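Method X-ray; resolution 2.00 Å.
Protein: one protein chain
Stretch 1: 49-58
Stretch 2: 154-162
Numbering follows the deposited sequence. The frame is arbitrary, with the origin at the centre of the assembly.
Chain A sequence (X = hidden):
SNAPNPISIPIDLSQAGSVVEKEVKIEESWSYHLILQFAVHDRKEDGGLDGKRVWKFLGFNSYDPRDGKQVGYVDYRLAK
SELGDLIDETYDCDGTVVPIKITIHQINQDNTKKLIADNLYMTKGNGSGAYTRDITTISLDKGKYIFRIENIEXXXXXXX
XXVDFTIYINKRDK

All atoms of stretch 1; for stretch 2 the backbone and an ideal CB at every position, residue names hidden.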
ATOM      1  N   LEU A  49      -7.465  -3.121 -20.005  1.00 39.29           N
ATOM      2  CA  LEU A  49      -7.853  -1.777 -19.637  1.00 40.92           C
ATOM      3  C   LEU A  49      -7.852  -1.551 -18.128  1.00 34.29           C
ATOM      4  O   LEU A  49      -7.424  -0.499 -17.656  1.00 34.96           O
ATOM      5  CB  LEU A  49      -9.217  -1.439 -20.227  1.00 50.64           C
ATOM      6  CG  LEU A  49      -9.890  -0.159 -19.718  1.00 57.77           C
ATOM      7  CD1 LEU A  49      -9.023   1.094 -19.932  1.00 55.58           C
ATOM      8  CD2 LEU A  49     -11.255  -0.001 -20.374  1.00 61.41           C
ATOM      9  N   ASP A  50      -8.344  -2.525 -17.369  1.00 31.11           N
ATOM     10  CA  ASP A  50      -8.445  -2.349 -15.925  1.00 31.94           C
ATOM     11  C   ASP A  50      -7.036  -2.199 -15.329  1.00 27.07           C
ATOM     12  O   ASP A  50      -6.808  -1.363 -14.461  1.00 26.86           O
ATOM     13  CB  ASP A  50      -9.228  -3.493 -15.293  1.00 32.36           C
ATOM     14  CG  ASP A  50      -9.627  -3.204 -13.849  1.00 35.79           C
ATOM     15  OD1 ASP A  50     -10.286  -2.175 -13.619  1.00 34.08           O
ATOM     16  OD2 ASP A  50      -9.283  -4.011 -12.944  1.00 33.08           O
ATOM     17  N   GLY A  51      -6.102  -3.001 -15.833  1.00 26.60           N
ATOM     18  CA  GLY A  51      -4.705  -2.922 -15.449  1.00 26.06           C
ATOM     19  C   GLY A  51      -4.124  -1.538 -15.686  1.00 27.75           C
ATOM     20  O   GLY A  51      -3.415  -0.994 -14.820  1.00 27.52           O
ATOM     21  N   LYS A  52      -4.421  -0.955 -16.846  1.00 28.64           N
ATOM     22  CA  LYS A  52      -3.943   0.394 -17.152  1.00 33.00           C
ATOM     23  C   LYS A  52      -4.547   1.457 -16.236  1.00 33.20           C
ATOM     24  O   LYS A  52      -3.876   2.413 -15.879  1.00 28.02           O
ATOM     25  CB  LYS A  52      -4.214   0.775 -18.602  1.00 32.10           C
ATOM     26  CG  LYS A  52      -3.349   0.080 -19.624  1.00 41.12           C
ATOM     27  CD  LYS A  52      -3.739   0.560 -21.020  1.00 54.39           C
ATOM     28  CE  LYS A  52      -2.963  -0.167 -22.105  1.00 66.48           C
ATOM     29  NZ  LYS A  52      -3.339  -1.612 -22.176  1.00 75.41           N
ATOM     30  N   ARG A  53      -5.810   1.308 -15.856  1.00 29.63           N
ATOM     31  CA  ARG A  53      -6.398   2.314 -14.971  1.00 32.76           C
ATOM     32  C   ARG A  53      -5.746   2.232 -13.608  1.00 28.00           C
ATOM     33  O   ARG A  53      -5.529   3.254 -12.958  1.00 19.61           O
ATOM     34  CB  ARG A  53      -7.897   2.135 -14.809  1.00 33.68           C
ATOM     35  CG  ARG A  53      -8.668   2.149 -16.107  1.00 43.89           C
ATOM     36  CD  ARG A  53     -10.151   2.107 -15.803  1.00 56.44           C
ATOM     37  NE  ARG A  53     -10.941   2.632 -16.904  1.00 69.00           N
ATOM     38  CZ  ARG A  53     -11.813   1.912 -17.598  1.00 77.80           C
ATOM     39  NH1 ARG A  53     -12.006   0.632 -17.292  1.00 79.61           N
ATOM     40  NH2 ARG A  53     -12.497   2.472 -18.589  1.00 79.89           N
ATOM     41  N   VAL A  54      -5.444   1.010 -13.170  1.00 25.96           N
ATOM     42  CA  VAL A  54      -4.819   0.843 -11.867  1.00 29.49           C
ATOM     43  C   VAL A  54      -3.385   1.343 -11.894  1.00 25.68           C
ATOM     44  O   VAL A  54      -2.947   1.996 -10.952  1.00 20.36           O
ATOM     45  CB  VAL A  54      -4.892  -0.595 -11.333  1.00 28.51           C
ATOM     46  CG1 VAL A  54      -4.023  -0.729 -10.093  1.00 21.04           C
ATOM     47  CG2 VAL A  54      -6.341  -0.965 -11.012  1.00 35.46           C
ATOM     48  N   TRP A  55      -2.659   1.028 -12.968  1.00 21.21           N
ATOM     49  CA  TRP A  55      -1.350   1.616 -13.176  1.00 25.03           C
ATOM     50  C   TRP A  55      -1.417   3.156 -13.113  1.00 22.08           C
ATOM     51  O   TRP A  55      -0.628   3.812 -12.445  1.00 20.40           O
ATOM     52  CB  TRP A  55      -0.832   1.208 -14.540  1.00 23.53           C
ATOM     53  CG  TRP A  55       0.624   1.262 -14.633  1.00 27.74           C
ATOM     54  CD1 TRP A  55       1.489   1.859 -13.757  1.00 27.46           C
ATOM     55  CD2 TRP A  55       1.425   0.681 -15.665  1.00 34.43           C
ATOM     56  NE1 TRP A  55       2.790   1.679 -14.187  1.00 36.64           N
ATOM     57  CE2 TRP A  55       2.773   0.966 -15.356  1.00 37.56           C
ATOM     58  CE3 TRP A  55       1.128  -0.032 -16.835  1.00 36.45           C
ATOM     59  CZ2 TRP A  55       3.822   0.546 -16.168  1.00 40.58           C
ATOM     60  CZ3 TRP A  55       2.169  -0.451 -17.632  1.00 41.90           C
ATOM     61  CH2 TRP A  55       3.501  -0.154 -17.300  1.00 43.36           C
ATOM     62  N   LYS A  56      -2.376   3.731 -13.811  1.00 23.48           N
ATOM     63  CA  LYS A  56      -2.522   5.183 -13.813  1.00 23.69           C
ATOM     64  C   LYS A  56      -2.644   5.743 -12.382  1.00 24.22           C
ATOM     65  O   LYS A  56      -1.962   6.715 -12.006  1.00 20.97           O
ATOM     66  CB  LYS A  56      -3.740   5.586 -14.651  1.00 22.69           C
ATOM     67  CG  LYS A  56      -4.097   7.074 -14.518  1.00 26.51           C
ATOM     68  CD  LYS A  56      -5.284   7.412 -15.437  1.00 34.32           C
ATOM     69  CE  LYS A  56      -6.106   8.581 -14.916  1.00 37.18           C
ATOM     70  NZ  LYS A  56      -7.304   8.779 -15.799  1.00 45.50           N
ATOM     71  N   PHE A  57      -3.515   5.112 -11.591  1.00 23.11           N
ATOM     72  CA  PHE A  57      -3.750   5.494 -10.184  1.00 16.84           C
ATOM     73  C   PHE A  57      -2.464   5.358  -9.330  1.00 18.00           C
ATOM     74  O   PHE A  57      -2.144   6.232  -8.527  1.00 18.56           O
ATOM     75  CB  PHE A  57      -4.869   4.597  -9.599  1.00 16.63           C
ATOM     76  CG  PHE A  57      -5.299   4.979  -8.210  1.00 22.72           C
ATOM     77  CD1 PHE A  57      -4.695   4.416  -7.097  1.00 24.93           C
ATOM     78  CD2 PHE A  57      -6.310   5.921  -8.016  1.00 28.93           C
ATOM     79  CE1 PHE A  57      -5.095   4.778  -5.791  1.00 26.13           C
ATOM     80  CE2 PHE A  57      -6.718   6.293  -6.729  1.00 25.72           C
ATOM     81  CZ  PHE A  57      -6.107   5.716  -5.607  1.00 22.79           C
ATOM     82  N   LEU A  58      -1.769   4.225  -9.459  1.00 14.40           N
ATOM     83  CA  LEU A  58      -0.527   3.982  -8.698  1.00 18.15           C
ATOM     84  C   LEU A  58       0.616   4.950  -9.046  1.00 21.14           C
ATOM     85  O   LEU A  58       1.374   5.372  -8.164  1.00 24.30           O
ATOM     86  CB  LEU A  58      -0.041   2.535  -8.911  1.00 20.80           C
ATOM     87  CG  LEU A  58      -0.901   1.437  -8.264  1.00 21.00           C
ATOM     88  CD1 LEU A  58      -0.410   0.022  -8.606  1.00 22.14           C
ATOM     89  CD2 LEU A  58      -0.935   1.662  -6.755  1.00 26.85           C
ATOM     90  N   UNK A 154     -11.489   9.793   0.367  1.00 22.36           N
ATOM     91  CA  UNK A 154     -12.340   8.992  -0.517  1.00 26.24           C
ATOM     92  C   UNK A 154     -11.790   9.004  -1.948  1.00 28.12           C
ATOM     93  O   UNK A 154     -11.504  10.077  -2.488  1.00 29.35           O
ATOM     94  CB  UNK A 154     -13.777   9.517  -0.496  1.00 26.24           C
ATOM     95  N   UNK A 155     -11.640   7.820  -2.553  1.00 22.94           N
ATOM     96  CA  UNK A 155     -11.242   7.710  -3.965  1.00 24.79           C
ATOM     97  C   UNK A 155     -12.315   6.982  -4.777  1.00 27.00           C
ATOM     98  O   UNK A 155     -12.517   5.780  -4.634  1.00 21.36           O
ATOM     99  CB  UNK A 155      -9.904   6.978  -4.089  1.00 24.79           C
ATOM    100  N   UNK A 156     -13.034   7.737  -5.595  1.00 27.87           N
ATOM    101  CA  UNK A 156     -14.159   7.186  -6.329  1.00 23.45           C
ATOM    102  C   UNK A 156     -13.708   6.126  -7.330  1.00 27.21           C
ATOM    103  O   UNK A 156     -14.479   5.231  -7.650  1.00 25.47           O
ATOM    104  CB  UNK A 156     -14.916   8.304  -7.050  1.00 23.45           C
ATOM    105  N   UNK A 157     -12.468   6.228  -7.815  1.00 21.98           N
ATOM    106  CA  UNK A 157     -11.875   5.170  -8.650  1.00 32.59           C
ATOM    107  C   UNK A 157     -11.835   3.799  -7.956  1.00 33.61           C
ATOM    108  O   UNK A 157     -11.770   2.760  -8.618  1.00 37.07           O
ATOM    109  CB  UNK A 157     -10.455   5.572  -9.053  1.00 32.59           C
ATOM    110  N   UNK A 158     -11.851   3.793  -6.631  1.00 26.80           N
ATOM    111  CA  UNK A 158     -11.688   2.555  -5.887  1.00 20.83           C
ATOM    112  C   UNK A 158     -13.027   1.969  -5.474  1.00 26.89           C
ATOM    113  O   UNK A 158     -13.086   0.977  -4.761  1.00 25.76           O
ATOM    114  CB  UNK A 158     -10.817   2.791  -4.651  1.00 20.83           C
ATOM    115  N   UNK A 159     -14.118   2.578  -5.920  1.00 24.30           N
ATOM    116  CA  UNK A 159     -15.418   2.035  -5.562  1.00 27.95           C
ATOM    117  C   UNK A 159     -15.554   0.603  -6.115  1.00 28.34           C
ATOM    118  O   UNK A 159     -15.303   0.366  -7.293  1.00 27.10           O
ATOM    119  CB  UNK A 159     -16.538   2.933  -6.092  1.00 27.95           C
ATOM    120  N   UNK A 160     -15.956  -0.336  -5.268  1.00 31.98           N
ATOM    121  CA  UNK A 160     -16.118  -1.718  -5.689  1.00 33.76           C
ATOM    122  C   UNK A 160     -14.809  -2.482  -5.914  1.00 37.68           C
ATOM    123  O   UNK A 160     -14.826  -3.648  -6.310  1.00 35.65           O
ATOM    124  CB  UNK A 160     -16.941  -1.749  -6.979  1.00 33.76           C
ATOM    125  N   UNK A 161     -13.665  -1.849  -5.665  1.00 29.09           N
ATOM    126  CA  UNK A 161     -12.411  -2.522  -5.952  1.00 30.14           C
ATOM    127  C   UNK A 161     -11.814  -3.072  -4.678  1.00 29.92           C
ATOM    128  O   UNK A 161     -11.766  -2.387  -3.667  1.00 35.38           O
ATOM    129  CB  UNK A 161     -11.427  -1.573  -6.638  1.00 30.14           C
ATOM    130  N   UNK A 162     -11.362  -4.316  -4.722  1.00 29.44           N
ATOM    131  CA  UNK A 162     -10.675  -4.902  -3.574  1.00 30.94           C
ATOM    132  C   UNK A 162      -9.234  -4.414  -3.474  1.00 27.67           C
ATOM    133  O   UNK A 162      -8.496  -4.396  -4.471  1.00 26.45           O
ATOM    134  CB  UNK A 162     -10.703  -6.429  -3.664  1.00 30.94           C
TER

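Stretch 1 is a helix from 49 to 58. Toward stretch 2 it offers the ring of Phe57, the CG2 methyl of Val54 and the carboxylate of Asp50.

Position 154 is out of reach of the helix. Nearly any residue would suit it. It is Ala154.

At position 155, CA-to-CB points toward the helix, and the ideal CB is 4.2 Å from Phe57 CE2. An aromatic or branched apolar side chain would suit the ring edge. The residue is Phe155. The edge of Phe57 meets its face in an offset edge-to-face pair, with planes at 88° and centroids 5.6 Å apart. Phe57 CE2 comes within 3.9 Å of Phe155 CD1.

Position 156 opens a short 3-10 segment, also out of reach. A small or polar residue is reasonable. It is Ser156.

At position 157, CA-to-CB points toward stretch 1, and the ideal CB is 4.3 Å from Phe57 CD2. An apolar side chain could cover the ring edge; a longer polar one could pass along it. The residue is Glu157. Glu157 OE2 lies 3.6 Å from Phe57 CD2, near the ring plane, where the slightly positive ring hydrogens favour an oxygen.

At position 158, CA-to-CB points sideways, and the ideal CB touches nothing of stretch 1. Only a side chain of some length could reach the face of Phe57. Leucine, methionine or a longer chain are candidates. The residue is Met158, present as selenomethionine. With chi1 and chi2 both m, Met158 CE comes over the Phe57 face, 3.7 Å from Phe57 CG, in a CH-pi contact. Met158 SE sits obliquely to the Phe57 ring, 4.8 Å from its centroid.

Position 159, out of reach, leaves the choice open. It is Ile159.

Position 160 has phi/psi of 74/2 in a type II turn from 158 to 161. Positive phi favours glycine, and the residue is Gly160.

At position 161, CA-to-CB points toward the helix, but the ideal CB is beyond 5.5 Å. The Asp50 carboxylate lies farther on, so a long basic side chain suits best, lysine or arginine. The residue is Arg161. Arg161 NH1 donates to Asp50 OD1 at 2.8 Å, and Arg161 NH2 to Asp50 OD2 at 3.0 Å. Both bonds are nearly straight and belong to a salt bridge. Val54 CG2 packs over one guanidinium face, 3.4 Å from Arg161 NH2.

Position 162 is out of reach, and a polar residue would fit. It is Lys162.

Stretch 2 154-162: AFSEMIGRK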
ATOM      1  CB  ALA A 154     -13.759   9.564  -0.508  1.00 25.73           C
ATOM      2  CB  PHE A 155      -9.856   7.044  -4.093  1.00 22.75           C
ATOM      3  CG  PHE A 155      -8.775   7.871  -3.477  1.00 21.03           C
ATOM      4  CD1 PHE A 155      -8.194   8.930  -4.193  1.00 24.36           C
ATOM      5  CD2 PHE A 155      -8.403   7.662  -2.166  1.00 17.14           C
ATOM      6  CE1 PHE A 155      -7.227   9.737  -3.612  1.00 25.44           C
ATOM      7  CE2 PHE A 155      -7.427   8.476  -1.563  1.00 27.61           C
ATOM      8  CZ  PHE A 155      -6.841   9.505  -2.281  1.00 24.89           C
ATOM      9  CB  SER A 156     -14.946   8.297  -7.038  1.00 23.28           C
ATOM     10  OG  SER A 156     -14.202   8.884  -8.096  1.00 34.11           O
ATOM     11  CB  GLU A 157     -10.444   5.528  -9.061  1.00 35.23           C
ATOM     12  CG  GLU A 157     -10.280   6.931  -9.583  1.00 50.03           C
ATOM     13  CD  GLU A 157      -9.747   7.902  -8.525  1.00 55.54           C
ATOM     14  OE1 GLU A 157     -10.403   8.111  -7.474  1.00 47.25           O
ATOM     15  OE2 GLU A 157      -8.670   8.481  -8.771  1.00 59.02           O
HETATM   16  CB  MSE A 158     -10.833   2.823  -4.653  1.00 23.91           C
HETATM   17  CG  MSE A 158      -9.422   3.264  -5.021  1.00 30.80           C
HETATM   18 SE   MSE A 158      -8.510   1.679  -5.745  0.77 32.47          SE
HETATM   19  CE  MSE A 158      -7.792   2.341  -7.451  1.00 24.37           C
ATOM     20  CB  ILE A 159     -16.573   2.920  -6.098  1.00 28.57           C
ATOM     21  CG1 ILE A 159     -16.598   4.273  -5.378  1.00 22.85           C
ATOM     22  CG2 ILE A 159     -17.911   2.217  -5.917  1.00 33.67           C
ATOM     23  CD1 ILE A 159     -17.626   5.274  -6.025  1.00 25.78           C
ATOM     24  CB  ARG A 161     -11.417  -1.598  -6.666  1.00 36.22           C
ATOM     25  CG  ARG A 161     -10.040  -2.248  -6.863  1.00 42.25           C
ATOM     26  CD  ARG A 161      -9.081  -1.387  -7.690  1.00 40.76           C
ATOM     27  NE  ARG A 161      -9.689  -0.835  -8.906  1.00 35.02           N
ATOM     28  CZ  ARG A 161      -9.735  -1.448 -10.091  1.00 37.75           C
ATOM     29  NH1 ARG A 161     -10.304  -0.829 -11.125  1.00 41.90           N
ATOM     30  NH2 ARG A 161      -9.229  -2.671 -10.260  1.00 31.79           N
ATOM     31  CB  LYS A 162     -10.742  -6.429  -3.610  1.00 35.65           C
ATOM     32  CG  LYS A 162     -12.068  -6.980  -3.109  1.00 48.32           C
ATOM     33  CD  LYS A 162     -12.322  -8.390  -3.605  1.00 58.71           C
ATOM     34  CE  LYS A 162     -13.813  -8.601  -3.916  1.00 73.74           C
ATOM     35  NZ  LYS A 162     -14.125  -9.966  -4.471  1.00 80.56           N
TER
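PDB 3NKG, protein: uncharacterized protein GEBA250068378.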